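5-formaminoimidazole-4-carboxamide-1-(beta)-D-ribofuranosyl 5'-monophosphate synthetase (Methanocaldococcus jannaschii, PDB 2R7L) catalyses the ATP- and formate-dependent formylation of AICAR to FAICAR in purine biosynthesis, without folates. Local coordinates at residues F167-S171 against T172-Y176; L337-G340 against Q341-R345; E346-M349 against A350-D354. One frame throughout, in Å; residues are numbered along the deposited sequence.

Contact 1 comes first along the chain, at the turn from strand 167-169 into helix 172-184. Contacts 2 and 3 follow much later and share helix 339-353, contact 2 at its start and contact 3 at its end. The centres of contacts 2 and 3 are about 13 Å apart, and their segments adjoin in sequence. Contact 1 lies on the opposite side of the chain's centre, its own centre about 44 Å from that of contact 2 and 53 Å from that of contact 3. Contact 1 lies beside the ATP site of this ATP-grasp enzyme. Helix 339-353 runs from the interior of the chain to a contact with another subunit of the hexamer.

Contact 1 (F167-S171 against T172-Y176); sequences FIASS and TEEFY
F167 and F175 form the aromatic part of this turn from strand to helix. The edge of F167 points at a face of F175 in a T-shaped pair, with ring centroids 5.4 Å apart and planes at 70°. F167 CZ sits over the rim of that face, 3.9 Å from F175 CD1. The F167 side chain reaches there with CG between its backbone N and carbonyl carbon (chi1 69°). A169 CB adds an apolar touch to F175 CB at 4.3 Å.

The polar part is a helix N-cap. S171 OG accepts from E174 N at 3.1 Å, in a fairly straight bond (162°). E174 answers from the helix: its OE1 accepts from S170 N at 2.8 Å, on the anti side and tilted out of the carboxylate plane. The extended E174 chain lays CG against A169 CB, 4.0 Å away. Cap and carboxylate tie the first helical turn back to the loop. S170 OG bonds T152, and T172 OG1 bonds the carbonyl of P146.

The F167 side chain is about 4 Å from that of ATP-binding F157, and that of I168 about 7 Å from bound ATP. Strand 167-169 is an outermost strand of its antiparallel sheet and pairs with strand 153-156. F167 and F175 both touch V155 there. F167 also meets K178 and L182 further along helix 172-184, and D243 of a second subunit packs on E174.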
loop_
_atom_site.group_PDB
_atom_site.type_symbol
_atom_site.label_atom_id
_atom_site.label_comp_id
_atom_site.label_asym_id
_atom_site.label_seq_id
_atom_site.Cartn_x
_atom_site.Cartn_y
_atom_site.Cartn_z
ATOM N N PHE A 167 33.038 35.316 -2.025
ATOM C CA PHE A 167 34.431 34.909 -2.220
ATOM C C PHE A 167 35.086 34.445 -0.930
ATOM O O PHE A 167 34.582 34.701 0.170
ATOM C CB PHE A 167 35.273 35.988 -2.943
ATOM C CG PHE A 167 35.520 37.241 -2.135
ATOM C CD1 PHE A 167 34.813 38.405 -2.407
ATOM C CD2 PHE A 167 36.484 37.264 -1.127
ATOM C CE1 PHE A 167 35.050 39.563 -1.678
ATOM C CE2 PHE A 167 36.722 38.417 -0.392
ATOM C CZ PHE A 167 36.003 39.568 -0.666
ATOM N N ILE A 168 36.199 33.738 -1.086
ATOM C CA ILE A 168 36.961 33.198 0.036
ATOM C C ILE A 168 38.262 33.985 0.194
ATOM O O ILE A 168 38.913 34.324 -0.797
ATOM C CB ILE A 168 37.317 31.713 -0.210
ATOM C CG1 ILE A 168 36.040 30.881 -0.372
ATOM C CG2 ILE A 168 38.216 31.172 0.911
ATOM C CD1 ILE A 168 36.273 29.503 -0.938
ATOM N N ALA A 169 38.637 34.272 1.435
ATOM C CA ALA A 169 39.870 34.996 1.701
ATOM C C ALA A 169 40.609 34.371 2.869
ATOM O O ALA A 169 39.990 33.868 3.803
ATOM C CB ALA A 169 39.575 36.468 1.977
ATOM N N SER A 170 41.938 34.400 2.820
ATOM C CA SER A 170 42.743 33.905 3.935
ATOM C C SER A 170 43.606 34.990 4.590
ATOM O O SER A 170 44.369 34.707 5.516
ATOM C CB SER A 170 43.596 32.705 3.512
ATOM O OG SER A 170 42.807 31.527 3.400
ATOM N N SER A 171 43.465 36.228 4.122
ATOM C CA SER A 171 44.150 37.372 4.724
ATOM C C SER A 171 43.442 38.672 4.376
ATOM O O SER A 171 42.609 38.717 3.465
ATOM C CB SER A 171 45.606 37.452 4.254
ATOM O OG SER A 171 45.676 37.654 2.849
ATOM N N THR A 172 43.790 39.734 5.096
ATOM C CA THR A 172 43.272 41.062 4.792
ATOM C C THR A 172 43.636 41.451 3.364
ATOM O O THR A 172 42.791 41.927 2.600
ATOM C CB THR A 172 43.823 42.109 5.772
ATOM O OG1 THR A 172 43.580 41.677 7.116
ATOM C CG2 THR A 172 43.151 43.455 5.549
ATOM N N GLU A 173 44.899 41.232 3.008
ATOM C CA GLU A 173 45.392 41.519 1.667
ATOM C C GLU A 173 44.544 40.839 0.599
ATOM O O GLU A 173 44.119 41.475 -0.374
ATOM C CB GLU A 173 46.853 41.077 1.533
ATOM C CG GLU A 173 47.400 41.170 0.119
ATOM C CD GLU A 173 48.864 40.769 0.022
ATOM O OE1 GLU A 173 49.350 40.044 0.919
ATOM O OE2 GLU A 173 49.528 41.184 -0.956
ATOM N N GLU A 174 44.303 39.543 0.780
ATOM C CA GLU A 174 43.509 38.787 -0.181
ATOM C C GLU A 174 42.084 39.327 -0.290
ATOM O O GLU A 174 41.522 39.408 -1.383
ATOM C CB GLU A 174 43.485 37.306 0.176
ATOM C CG GLU A 174 42.560 36.507 -0.708
ATOM C CD GLU A 174 42.908 35.038 -0.737
ATOM O OE1 GLU A 174 43.196 34.465 0.338
ATOM O OE2 GLU A 174 42.886 34.462 -1.845
ATOM N N PHE A 175 41.508 39.712 0.845
ATOM C CA PHE A 175 40.176 40.299 0.836
ATOM C C PHE A 175 40.067 41.438 -0.182
ATOM O O PHE A 175 39.123 41.478 -0.975
ATOM C CB PHE A 175 39.782 40.792 2.232
ATOM C CG PHE A 175 38.432 41.454 2.275
ATOM C CD1 PHE A 175 37.337 40.792 2.808
ATOM C CD2 PHE A 175 38.254 42.731 1.766
ATOM C CE1 PHE A 175 36.094 41.397 2.839
ATOM C CE2 PHE A 175 37.013 43.338 1.789
ATOM C CZ PHE A 175 35.931 42.671 2.328
ATOM N N TYR A 176 41.028 42.363 -0.163
ATOM C CA TYR A 176 40.970 43.526 -1.056
ATOM C C TYR A 176 41.321 43.175 -2.496
ATOM O O TYR A 176 40.752 43.731 -3.438
ATOM C CB TYR A 176 41.855 44.670 -0.549
ATOM C CG TYR A 176 41.415 45.238 0.779
ATOM C CD1 TYR A 176 40.223 45.933 0.896
ATOM C CD2 TYR A 176 42.193 45.077 1.913
ATOM C CE1 TYR A 176 39.812 46.450 2.109
ATOM C CE2 TYR A 176 41.790 45.592 3.131
ATOM C CZ TYR A 176 40.597 46.278 3.221
ATOM O OH TYR A 176 40.194 46.802 4.436
#

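Contact 2 (L337-G340 against Q341-R345)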
loop_
_atom_site.group_PDB
_atom_site.type_symbol
_atom_site.label_atom_id
_atom_site.label_comp_id
_atom_site.label_asym_id
_atom_site.label_seq_id
_atom_site.Cartn_x
_atom_site.Cartn_y
_atom_site.Cartn_z
ATOM N N LEU A 337 6.288 9.935 3.456
ATOM C CA LEU A 337 5.833 11.228 3.961
ATOM C C LEU A 337 6.767 12.375 3.566
ATOM O O LEU A 337 7.939 12.367 3.940
ATOM C CB LEU A 337 5.735 11.162 5.493
ATOM C CG LEU A 337 5.340 12.440 6.237
ATOM C CD1 LEU A 337 3.873 12.783 6.007
ATOM C CD2 LEU A 337 5.616 12.293 7.721
ATOM N N SER A 338 6.244 13.353 2.821
ATOM C CA SER A 338 6.975 14.589 2.525
ATOM C C SER A 338 6.666 15.675 3.546
ATOM O O SER A 338 5.726 15.558 4.327
ATOM C CB SER A 338 6.611 15.119 1.136
ATOM O OG SER A 338 5.262 15.566 1.119
ATOM N N MET A 339 7.462 16.743 3.532
ATOM C CA MET A 339 7.196 17.889 4.388
ATOM C C MET A 339 5.845 18.519 4.044
ATOM O O MET A 339 5.071 18.878 4.931
ATOM C CB MET A 339 8.308 18.933 4.260
ATOM C CG MET A 339 8.116 20.125 5.178
ATOM S SD MET A 339 8.182 19.696 6.923
ATOM C CE MET A 339 9.945 19.576 7.228
ATOM N N GLY A 340 5.570 18.659 2.752
ATOM C CA GLY A 340 4.269 19.165 2.303
ATOM C C GLY A 340 3.068 18.414 2.883
ATOM O O GLY A 340 2.054 19.031 3.246
ATOM N N GLN A 341 3.168 17.086 2.969
ATOM C CA GLN A 341 2.087 16.275 3.528
ATOM C C GLN A 341 1.996 16.395 5.042
ATOM O O GLN A 341 0.905 16.313 5.611
ATOM C CB GLN A 341 2.215 14.791 3.147
ATOM C CG GLN A 341 0.986 13.989 3.595
ATOM C CD GLN A 341 1.004 12.538 3.181
ATOM O OE1 GLN A 341 1.975 12.049 2.598
ATOM N NE2 GLN A 341 -0.085 11.829 3.488
ATOM N N ARG A 342 3.147 16.564 5.687
ATOM C CA ARG A 342 3.216 16.799 7.129
ATOM C C ARG A 342 2.575 18.132 7.523
ATOM O O ARG A 342 1.936 18.238 8.570
ATOM C CB ARG A 342 4.665 16.762 7.616
ATOM C CG ARG A 342 4.811 16.943 9.124
ATOM C CD ARG A 342 4.144 15.814 9.867
ATOM N NE ARG A 342 4.017 16.046 11.307
ATOM C CZ ARG A 342 2.993 16.679 11.875
ATOM N NH1 ARG A 342 2.006 17.170 11.123
ATOM N NH2 ARG A 342 2.960 16.834 13.197
ATOM N N ILE A 343 2.750 19.144 6.684
ATOM C CA ILE A 343 2.076 20.427 6.889
ATOM C C ILE A 343 0.553 20.234 6.781
ATOM O O ILE A 343 -0.192 20.603 7.688
ATOM C CB ILE A 343 2.570 21.483 5.870
ATOM C CG1 ILE A 343 4.010 21.903 6.194
ATOM C CG2 ILE A 343 1.639 22.694 5.829
ATOM C CD1 ILE A 343 4.727 22.575 5.044
ATOM N N ALA A 344 0.114 19.622 5.681
ATOM C CA ALA A 344 -1.308 19.370 5.412
ATOM C C ALA A 344 -1.991 18.599 6.534
ATOM O O ALA A 344 -3.123 18.889 6.898
ATOM C CB ALA A 344 -1.469 18.637 4.112
ATOM N N ARG A 345 -1.284 17.625 7.085
ATOM C CA ARG A 345 -1.807 16.820 8.159
ATOM C C ARG A 345 -2.053 17.651 9.415
ATOM O O ARG A 345 -3.079 17.492 10.074
ATOM C CB ARG A 345 -0.845 15.673 8.460
ATOM C CG ARG A 345 -1.172 14.924 9.727
ATOM C CD ARG A 345 -0.464 13.595 9.722
ATOM N NE ARG A 345 -0.663 12.931 8.439
ATOM C CZ ARG A 345 0.083 11.930 7.986
ATOM N NH1 ARG A 345 1.097 11.474 8.709
ATOM N NH2 ARG A 345 -0.179 11.396 6.801
HETATM O O HOH W 1 4.099 12.419 0.921
#
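The flat guanidinium of R345 has L337 CD1 over one face, with R345 NH1 4.1 Å from that methyl. The amide of Q341 meets the same methyl: Q341 CD and OE1 each lie 4.0 Å from L337 CD1. Q341 OE1 accepts from a water at 2.7 Å, and this water in turn accepts from S338 N, so it links the loop before the helix to the first turn. Q341 NE2 bonds E39, which also forms a salt bridge with R345 NH2. One glutamate therefore holds both flat groups, and the leucine methyl touches both. The Q341 chain is fully extended, with CG anti to the backbone N (chi1 -173°), which carries its amide back alongside the residues before the helix.

The motif is the N-cap of helix 339-353. S338 OG accepts from Q341 N at 3.2 Å, with an N-H...O angle of 154°. S338 O receives R342 N at 3.1 Å and opens the helical bonding. M339 O to I343 N and G340 O to A344 N continue it.

On another side of the helix, M339 CG lies 4.2 Å from I343 CD1. M339 also packs on F212 and L223 of neighbouring strands and on H31 of helix 29-38. R342 is bent at chi2 (63°), and its end leads away from the first turn to salt bridges with E221 and E346.

Contact 3 (E346-M349 against A350-D354); sequences EIKM and ALQLD
M349 and L353 make the tightly packed part of this last stretch of helix. They meet as apolar side chains, side by side and pointing the same way, with M349 CE 3.9 Å from L353 CD1. The methionine chain runs extended to its sulfur and then bends at chi3 (60°), which turns CE toward the leucine methyl. L353 also presses on the backbone: its CG is 3.2 Å and its CD1 3.3 Å from M349 O, the same oxygen that accepts L353 N at 3.0 Å. Both side chains pack on L353 of a third subunit, so this side of the helix is part of an interface in the hexamer. I347 and L351 form a similar pair, with I347 CG2 4.1 Å from L351 CD1. I347 itself is buried against F41 and F113.

Successive backbone bonds run four residues back, from A350 N to E346 O through L353 N to M349 O. The bond from L351 N to I347 O is almost straight, at 177°. The helix then ends in a Schellman motif, in which D354 leaves helical geometry with a positive phi of 58°.

The looser side holds K348 and Q352, which run alongside each other with extended chains. Here an amide merely lies beside an aliphatic chain: Q352 NE2 is 3.9 Å from K348 CG, and the polar ends lead outward. K348 NZ continues past the amide to bond the carbonyl of E39, with a weak bond to N333 of the third subunit. Q352 packs on K217 of that same subunit.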
loop_
_atom_site.group_PDB
_atom_site.type_symbol
_atom_site.label_atom_id
_atom_site.label_comp_id
_atom_site.label_asym_id
_atom_site.label_seq_id
_atom_site.Cartn_x
_atom_site.Cartn_y
_atom_site.Cartn_z
ATOM N N GLU A 346 -1.110 18.528 9.749
ATOM C CA GLU A 346 -1.263 19.396 10.908
ATOM C C GLU A 346 -2.488 20.269 10.690
ATOM O O GLU A 346 -3.256 20.510 11.609
ATOM C CB GLU A 346 -0.010 20.252 11.147
ATOM C CG GLU A 346 0.144 20.796 12.592
ATOM C CD GLU A 346 0.603 19.736 13.579
ATOM O OE1 GLU A 346 0.696 18.546 13.194
ATOM O OE2 GLU A 346 0.879 20.086 14.751
ATOM N N ILE A 347 -2.679 20.729 9.462
ATOM C CA ILE A 347 -3.866 21.508 9.144
ATOM C C ILE A 347 -5.127 20.652 9.327
ATOM O O ILE A 347 -6.074 21.074 9.995
ATOM C CB ILE A 347 -3.789 22.123 7.736
ATOM C CG1 ILE A 347 -2.621 23.126 7.667
ATOM C CG2 ILE A 347 -5.092 22.824 7.395
ATOM C CD1 ILE A 347 -2.402 23.767 6.291
ATOM N N LYS A 348 -5.114 19.442 8.763
ATOM C CA LYS A 348 -6.212 18.490 8.913
ATOM C C LYS A 348 -6.560 18.295 10.385
ATOM O O LYS A 348 -7.676 18.582 10.807
ATOM C CB LYS A 348 -5.840 17.149 8.271
ATOM C CG LYS A 348 -7.006 16.202 8.033
ATOM C CD LYS A 348 -6.498 14.851 7.563
ATOM C CE LYS A 348 -7.561 14.090 6.812
ATOM N NZ LYS A 348 -6.990 12.942 6.052
ATOM N N MET A 349 -5.591 17.830 11.163
ATOM C CA MET A 349 -5.774 17.606 12.592
ATOM C C MET A 349 -6.247 18.828 13.374
ATOM O O MET A 349 -7.021 18.695 14.330
ATOM C CB MET A 349 -4.482 17.097 13.214
ATOM C CG MET A 349 -4.339 15.598 13.181
ATOM S SD MET A 349 -2.892 15.072 14.114
ATOM C CE MET A 349 -3.271 15.688 15.758
ATOM N N ALA A 350 -5.758 20.007 12.999
ATOM C CA ALA A 350 -6.146 21.226 13.689
ATOM C C ALA A 350 -7.627 21.512 13.448
ATOM O O ALA A 350 -8.370 21.786 14.391
ATOM C CB ALA A 350 -5.287 22.398 13.241
ATOM N N LEU A 351 -8.049 21.444 12.189
ATOM C CA LEU A 351 -9.462 21.585 11.839
ATOM C C LEU A 351 -10.363 20.597 12.589
ATOM O O LEU A 351 -11.432 20.967 13.067
ATOM C CB LEU A 351 -9.659 21.413 10.336
ATOM C CG LEU A 351 -9.151 22.564 9.477
ATOM C CD1 LEU A 351 -9.116 22.175 8.009
ATOM C CD2 LEU A 351 -10.024 23.790 9.702
ATOM N N GLN A 352 -9.923 19.345 12.684
ATOM C CA GLN A 352 -10.687 18.296 13.354
ATOM C C GLN A 352 -10.774 18.474 14.873
ATOM O O GLN A 352 -11.738 18.029 15.499
ATOM C CB GLN A 352 -10.084 16.921 13.054
ATOM C CG GLN A 352 -10.277 16.434 11.631
ATOM C CD GLN A 352 -9.644 15.071 11.401
ATOM O OE1 GLN A 352 -8.984 14.521 12.286
ATOM N NE2 GLN A 352 -9.834 14.524 10.205
ATOM N N LEU A 353 -9.761 19.095 15.470
ATOM C CA LEU A 353 -9.717 19.248 16.923
ATOM C C LEU A 353 -10.151 20.644 17.344
ATOM O O LEU A 353 -10.141 20.971 18.528
ATOM C CB LEU A 353 -8.316 18.959 17.471
ATOM C CG LEU A 353 -7.684 17.587 17.229
ATOM C CD1 LEU A 353 -6.184 17.683 17.382
ATOM C CD2 LEU A 353 -8.247 16.546 18.171
ATOM N N ASP A 354 -10.534 21.460 16.368
ATOM C CA ASP A 354 -10.933 22.842 16.620
ATOM C C ASP A 354 -9.792 23.607 17.306
ATOM O O ASP A 354 -9.946 24.133 18.415
ATOM C CB ASP A 354 -12.213 22.890 17.457
ATOM C CG ASP A 354 -12.979 24.183 17.275
ATOM O OD1 ASP A 354 -13.003 24.706 16.141
ATOM O OD2 ASP A 354 -13.562 24.674 18.266
#